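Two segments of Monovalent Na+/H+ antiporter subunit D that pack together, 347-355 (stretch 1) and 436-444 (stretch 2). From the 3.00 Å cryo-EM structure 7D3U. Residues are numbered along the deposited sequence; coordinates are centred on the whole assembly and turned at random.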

ATOM      1  N   ILE A 347       5.574  -1.540  19.972  1.00 74.32           N
ATOM      2  CA  ILE A 347       6.774  -2.228  20.430  1.00 74.32           C
ATOM      3  C   ILE A 347       8.008  -1.644  19.762  1.00 74.32           C
ATOM      4  O   ILE A 347       9.035  -1.425  20.413  1.00 74.32           O
ATOM      5  CB  ILE A 347       6.645  -3.737  20.166  1.00 74.32           C
ATOM      6  CG1 ILE A 347       5.539  -4.331  21.033  1.00 74.32           C
ATOM      7  CG2 ILE A 347       7.962  -4.437  20.423  1.00 74.32           C
ATOM      8  CD1 ILE A 347       5.247  -5.768  20.718  1.00 74.32           C
ATOM      9  N   GLU A 348       7.928  -1.375  18.458  1.00 79.68           N
ATOM     10  CA  GLU A 348       9.055  -0.796  17.741  1.00 79.68           C
ATOM     11  C   GLU A 348       9.376   0.618  18.204  1.00 79.68           C
ATOM     12  O   GLU A 348      10.468   1.117  17.915  1.00 79.68           O
ATOM     13  CB  GLU A 348       8.777  -0.795  16.239  1.00 79.68           C
ATOM     14  CG  GLU A 348       8.973  -2.143  15.579  1.00 79.68           C
ATOM     15  CD  GLU A 348       9.091  -2.038  14.073  1.00 79.68           C
ATOM     16  OE1 GLU A 348       9.020  -0.906  13.549  1.00 79.68           O
ATOM     17  OE2 GLU A 348       9.255  -3.084  13.412  1.00 79.68           O
ATOM     18  N   VAL A 349       8.456   1.273  18.909  1.00 75.61           N
ATOM     19  CA  VAL A 349       8.727   2.617  19.402  1.00 75.61           C
ATOM     20  C   VAL A 349       9.528   2.564  20.694  1.00 75.61           C
ATOM     21  O   VAL A 349      10.473   3.336  20.884  1.00 75.61           O
ATOM     22  CB  VAL A 349       7.407   3.389  19.578  1.00 75.61           C
ATOM     23  CG1 VAL A 349       7.588   4.549  20.537  1.00 75.61           C
ATOM     24  CG2 VAL A 349       6.904   3.882  18.235  1.00 75.61           C
ATOM     25  N   ARG A 350       9.183   1.646  21.595  1.00 76.06           N
ATOM     26  CA  ARG A 350       9.877   1.541  22.871  1.00 76.06           C
ATOM     27  C   ARG A 350      11.019   0.538  22.847  1.00 76.06           C
ATOM     28  O   ARG A 350      12.015   0.736  23.550  1.00 76.06           O
ATOM     29  CB  ARG A 350       8.893   1.156  23.977  1.00 76.06           C
ATOM     30  CG  ARG A 350       7.897   2.241  24.329  1.00 76.06           C
ATOM     31  CD  ARG A 350       8.541   3.612  24.314  1.00 76.06           C
ATOM     32  NE  ARG A 350       7.655   4.628  24.871  1.00 76.06           N
ATOM     33  CZ  ARG A 350       7.650   5.901  24.495  1.00 76.06           C
ATOM     34  NH1 ARG A 350       8.483   6.319  23.554  1.00 76.06           N
ATOM     35  NH2 ARG A 350       6.808   6.755  25.057  1.00 76.06           N
ATOM     36  N   TYR A 351      10.904  -0.533  22.067  1.00 77.40           N
ATOM     37  CA  TYR A 351      11.924  -1.570  22.025  1.00 77.40           C
ATOM     38  C   TYR A 351      12.747  -1.554  20.746  1.00 77.40           C
ATOM     39  O   TYR A 351      13.645  -2.388  20.596  1.00 77.40           O
ATOM     40  CB  TYR A 351      11.284  -2.950  22.203  1.00 77.40           C
ATOM     41  CG  TYR A 351      10.702  -3.182  23.575  1.00 77.40           C
ATOM     42  CD1 TYR A 351       9.400  -2.811  23.869  1.00 77.40           C
ATOM     43  CD2 TYR A 351      11.455  -3.776  24.575  1.00 77.40           C
ATOM     44  CE1 TYR A 351       8.864  -3.023  25.121  1.00 77.40           C
ATOM     45  CE2 TYR A 351      10.929  -3.991  25.829  1.00 77.40           C
ATOM     46  CZ  TYR A 351       9.633  -3.613  26.097  1.00 77.40           C
ATOM     47  OH  TYR A 351       9.106  -3.827  27.347  1.00 77.40           O
ATOM     48  N   GLY A 352      12.469  -0.638  19.824  1.00 81.08           N
ATOM     49  CA  GLY A 352      13.225  -0.538  18.600  1.00 81.08           C
ATOM     50  C   GLY A 352      12.910  -1.651  17.621  1.00 81.08           C
ATOM     51  O   GLY A 352      12.438  -2.727  17.996  1.00 81.08           O
ATOM     52  N   PRO A 353      13.169  -1.408  16.336  1.00 84.06           N
ATOM     53  CA  PRO A 353      12.898  -2.429  15.314  1.00 84.06           C
ATOM     54  C   PRO A 353      13.918  -3.555  15.390  1.00 84.06           C
ATOM     55  O   PRO A 353      15.111  -3.343  15.166  1.00 84.06           O
ATOM     56  CB  PRO A 353      13.012  -1.651  13.995  1.00 84.06           C
ATOM     57  CG  PRO A 353      13.061  -0.198  14.381  1.00 84.06           C
ATOM     58  CD  PRO A 353      13.653  -0.155  15.744  1.00 84.06           C
ATOM     59  N   ARG A 354      13.442  -4.756  15.706  1.00 82.10           N
ATOM     60  CA  ARG A 354      14.279  -5.942  15.796  1.00 82.10           C
ATOM     61  C   ARG A 354      13.623  -7.077  15.024  1.00 82.10           C
ATOM     62  O   ARG A 354      12.497  -6.957  14.543  1.00 82.10           O
ATOM     63  CB  ARG A 354      14.511  -6.358  17.254  1.00 82.10           C
ATOM     64  CG  ARG A 354      15.003  -5.238  18.145  1.00 82.10           C
ATOM     65  CD  ARG A 354      14.892  -5.607  19.608  1.00 82.10           C
ATOM     66  NE  ARG A 354      15.322  -4.520  20.479  1.00 82.10           N
ATOM     67  CZ  ARG A 354      16.586  -4.286  20.811  1.00 82.10           C
ATOM     68  NH1 ARG A 354      17.551  -5.063  20.342  1.00 82.10           N
ATOM     69  NH2 ARG A 354      16.885  -3.272  21.609  1.00 82.10           N
ATOM     70  N   ARG A 355      14.344  -8.186  14.907  1.00 85.68           N
ATOM     71  CA  ARG A 355      13.814  -9.375  14.254  1.00 85.68           C
ATOM     72  C   ARG A 355      12.903 -10.119  15.227  1.00 85.68           C
ATOM     73  O   ARG A 355      12.595  -9.640  16.321  1.00 85.68           O
ATOM     74  CB  ARG A 355      14.952 -10.260  13.758  1.00 85.68           C
ATOM     75  CG  ARG A 355      15.898  -9.577  12.795  1.00 85.68           C
ATOM     76  CD  ARG A 355      16.034 -10.379  11.516  1.00 85.68           C
ATOM     77  NE  ARG A 355      16.345 -11.778  11.787  1.00 85.68           N
ATOM     78  CZ  ARG A 355      16.393 -12.726  10.857  1.00 85.68           C
ATOM     79  NH1 ARG A 355      16.149 -12.424   9.589  1.00 85.68           N
ATOM     80  NH2 ARG A 355      16.684 -13.975  11.194  1.00 85.68           N
ATOM     81  N   PRO A 436      16.810  -9.269  29.825  1.00 94.00           N
ATOM     82  CA  PRO A 436      17.257  -7.869  29.758  1.00 94.00           C
ATOM     83  C   PRO A 436      17.792  -7.539  28.372  1.00 94.00           C
ATOM     84  O   PRO A 436      18.644  -8.251  27.837  1.00 94.00           O
ATOM     85  CB  PRO A 436      18.357  -7.796  30.824  1.00 94.00           C
ATOM     86  CG  PRO A 436      18.161  -9.012  31.678  1.00 94.00           C
ATOM     87  CD  PRO A 436      17.622 -10.057  30.763  1.00 94.00           C
ATOM     88  N   THR A 437      17.287  -6.452  27.795  1.00 93.96           N
ATOM     89  CA  THR A 437      17.691  -6.001  26.473  1.00 93.96           C
ATOM     90  C   THR A 437      18.245  -4.584  26.549  1.00 93.96           C
ATOM     91  O   THR A 437      17.979  -3.835  27.493  1.00 93.96           O
ATOM     92  CB  THR A 437      16.524  -6.048  25.480  1.00 93.96           C
ATOM     93  OG1 THR A 437      17.011  -5.799  24.155  1.00 93.96           O
ATOM     94  CG2 THR A 437      15.478  -5.007  25.835  1.00 93.96           C
ATOM     95  N   ASP A 438      19.018  -4.223  25.530  1.00 93.80           N
ATOM     96  CA  ASP A 438      19.724  -2.951  25.515  1.00 93.80           C
ATOM     97  C   ASP A 438      18.774  -1.797  25.223  1.00 93.80           C
ATOM     98  O   ASP A 438      17.778  -1.946  24.512  1.00 93.80           O
ATOM     99  CB  ASP A 438      20.842  -2.976  24.477  1.00 93.80           C
ATOM    100  CG  ASP A 438      20.403  -3.594  23.167  1.00 93.80           C
ATOM    101  OD1 ASP A 438      19.245  -4.053  23.092  1.00 93.80           O
ATOM    102  OD2 ASP A 438      21.211  -3.621  22.216  1.00 93.80           O
ATOM    103  N   SER A 439      19.101  -0.632  25.783  1.00 94.31           N
ATOM    104  CA  SER A 439      18.322   0.586  25.564  1.00 94.31           C
ATOM    105  C   SER A 439      18.798   1.221  24.261  1.00 94.31           C
ATOM    106  O   SER A 439      19.611   2.148  24.235  1.00 94.31           O
ATOM    107  CB  SER A 439      18.472   1.542  26.739  1.00 94.31           C
ATOM    108  OG  SER A 439      19.802   1.537  27.223  1.00 94.31           O
ATOM    109  N   ARG A 440      18.279   0.696  23.155  1.00 92.61           N
ATOM    110  CA  ARG A 440      18.618   1.210  21.829  1.00 92.61           C
ATOM    111  C   ARG A 440      17.363   1.060  20.969  1.00 92.61           C
ATOM    112  O   ARG A 440      17.124   0.008  20.378  1.00 92.61           O
ATOM    113  CB  ARG A 440      19.808   0.470  21.233  1.00 92.61           C
ATOM    114  CG  ARG A 440      20.285   1.011  19.897  1.00 92.61           C
ATOM    115  CD  ARG A 440      21.542   0.293  19.441  1.00 92.61           C
ATOM    116  NE  ARG A 440      22.041   0.805  18.171  1.00 92.61           N
ATOM    117  CZ  ARG A 440      23.100   0.315  17.534  1.00 92.61           C
ATOM    118  NH1 ARG A 440      23.777  -0.701  18.053  1.00 92.61           N
ATOM    119  NH2 ARG A 440      23.485   0.840  16.381  1.00 92.61           N
ATOM    120  N   THR A 441      16.573   2.129  20.910  1.00 86.24           N
ATOM    121  CA  THR A 441      15.279   2.112  20.242  1.00 86.24           C
ATOM    122  C   THR A 441      15.314   2.784  18.880  1.00 86.24           C
ATOM    123  O   THR A 441      14.257   3.067  18.312  1.00 86.24           O
ATOM    124  CB  THR A 441      14.225   2.783  21.121  1.00 86.24           C
ATOM    125  OG1 THR A 441      14.619   4.134  21.392  1.00 86.24           O
ATOM    126  CG2 THR A 441      14.085   2.043  22.438  1.00 86.24           C
ATOM    127  N   LEU A 442      16.502   3.055  18.352  1.00 85.31           N
ATOM    128  CA  LEU A 442      16.643   3.693  17.051  1.00 85.31           C
ATOM    129  C   LEU A 442      17.823   3.073  16.315  1.00 85.31           C
ATOM    130  O   LEU A 442      18.957   3.117  16.809  1.00 85.31           O
ATOM    131  CB  LEU A 442      16.836   5.201  17.206  1.00 85.31           C
ATOM    132  CG  LEU A 442      15.568   6.039  17.366  1.00 85.31           C
ATOM    133  CD1 LEU A 442      15.893   7.364  18.028  1.00 85.31           C
ATOM    134  CD2 LEU A 442      14.903   6.261  16.021  1.00 85.31           C
ATOM    135  N   PRO A 443      17.601   2.480  15.145  1.00 84.88           N
ATOM    136  CA  PRO A 443      18.716   1.872  14.414  1.00 84.88           C
ATOM    137  C   PRO A 443      19.728   2.920  13.991  1.00 84.88           C
ATOM    138  O   PRO A 443      19.412   4.104  13.857  1.00 84.88           O
ATOM    139  CB  PRO A 443      18.039   1.231  13.200  1.00 84.88           C
ATOM    140  CG  PRO A 443      16.765   1.984  13.033  1.00 84.88           C
ATOM    141  CD  PRO A 443      16.329   2.371  14.413  1.00 84.88           C
ATOM    142  N   GLU A 444      20.955   2.468  13.768  1.00 89.62           N
ATOM    143  CA  GLU A 444      22.042   3.372  13.405  1.00 89.62           C
ATOM    144  C   GLU A 444      21.770   3.925  12.012  1.00 89.62           C
ATOM    145  O   GLU A 444      21.936   3.231  11.007  1.00 89.62           O
ATOM    146  CB  GLU A 444      23.379   2.642  13.465  1.00 89.62           C
ATOM    147  CG  GLU A 444      24.570   3.551  13.704  1.00 89.62           C
ATOM    148  CD  GLU A 444      25.217   4.014  12.418  1.00 89.62           C
ATOM    149  OE1 GLU A 444      25.994   4.990  12.466  1.00 89.62           O
ATOM    150  OE2 GLU A 444      24.955   3.402  11.362  1.00 89.62           O
TER

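This is a small contact between the end of a helix and the loop after it, on one side, and an extended, mostly irregular segment on the other, held by one salt bridge from a buried arginine and by close backbone packing at a glycine. The polar anchor is Arg354. Its CA-to-CB bond points sideways, but the long side chain, with chi2 and chi3 both t, carries the guanidinium to stretch 2, where Arg354 NH2 donates a hydrogen bond to Asp438 OD1 at 2.9 Å as part of the salt bridge. The same group is steadied from its own stretch: Arg354 NE donates to Tyr351 O at 2.7 Å, so the loop's backbone helps to set the position of the charge. Asp438 is held in turn by its neighbour, since Thr437 OG1 donates to Asp438 OD1 at 3.0 Å. That hydroxyl also lies over one face of the guanidinium, with Thr437 OG1 3.6 Å from Arg354 NH2. An arginine suits this place because its several N-H groups can serve a carboxylate and a carbonyl at once.

The backbones come closest at Gly352, whose CA lies 3.7 Å from Thr441 CA. Here the chain leaves helical geometry with a positive phi of 74°, a conformation that favours glycine. The packing adds a second reason: an ideal CB on Gly352 would point toward stretch 2 and stand 2.9 Å from Arg440 O, a clash, and 3.0 Å from Thr441 CA. Just before it, the last turn of the helix is marked by Tyr351 N donating to Ile347 O at 2.7 Å.

Apolar contacts flank these features. Pro353 CD meets Pro443 CD at 3.9 Å, two compact rings touching without any polar group to satisfy. Thr437 CG2 lies near the plane of the Tyr351 ring, at its edge, 4.4 Å from Tyr351 CD2.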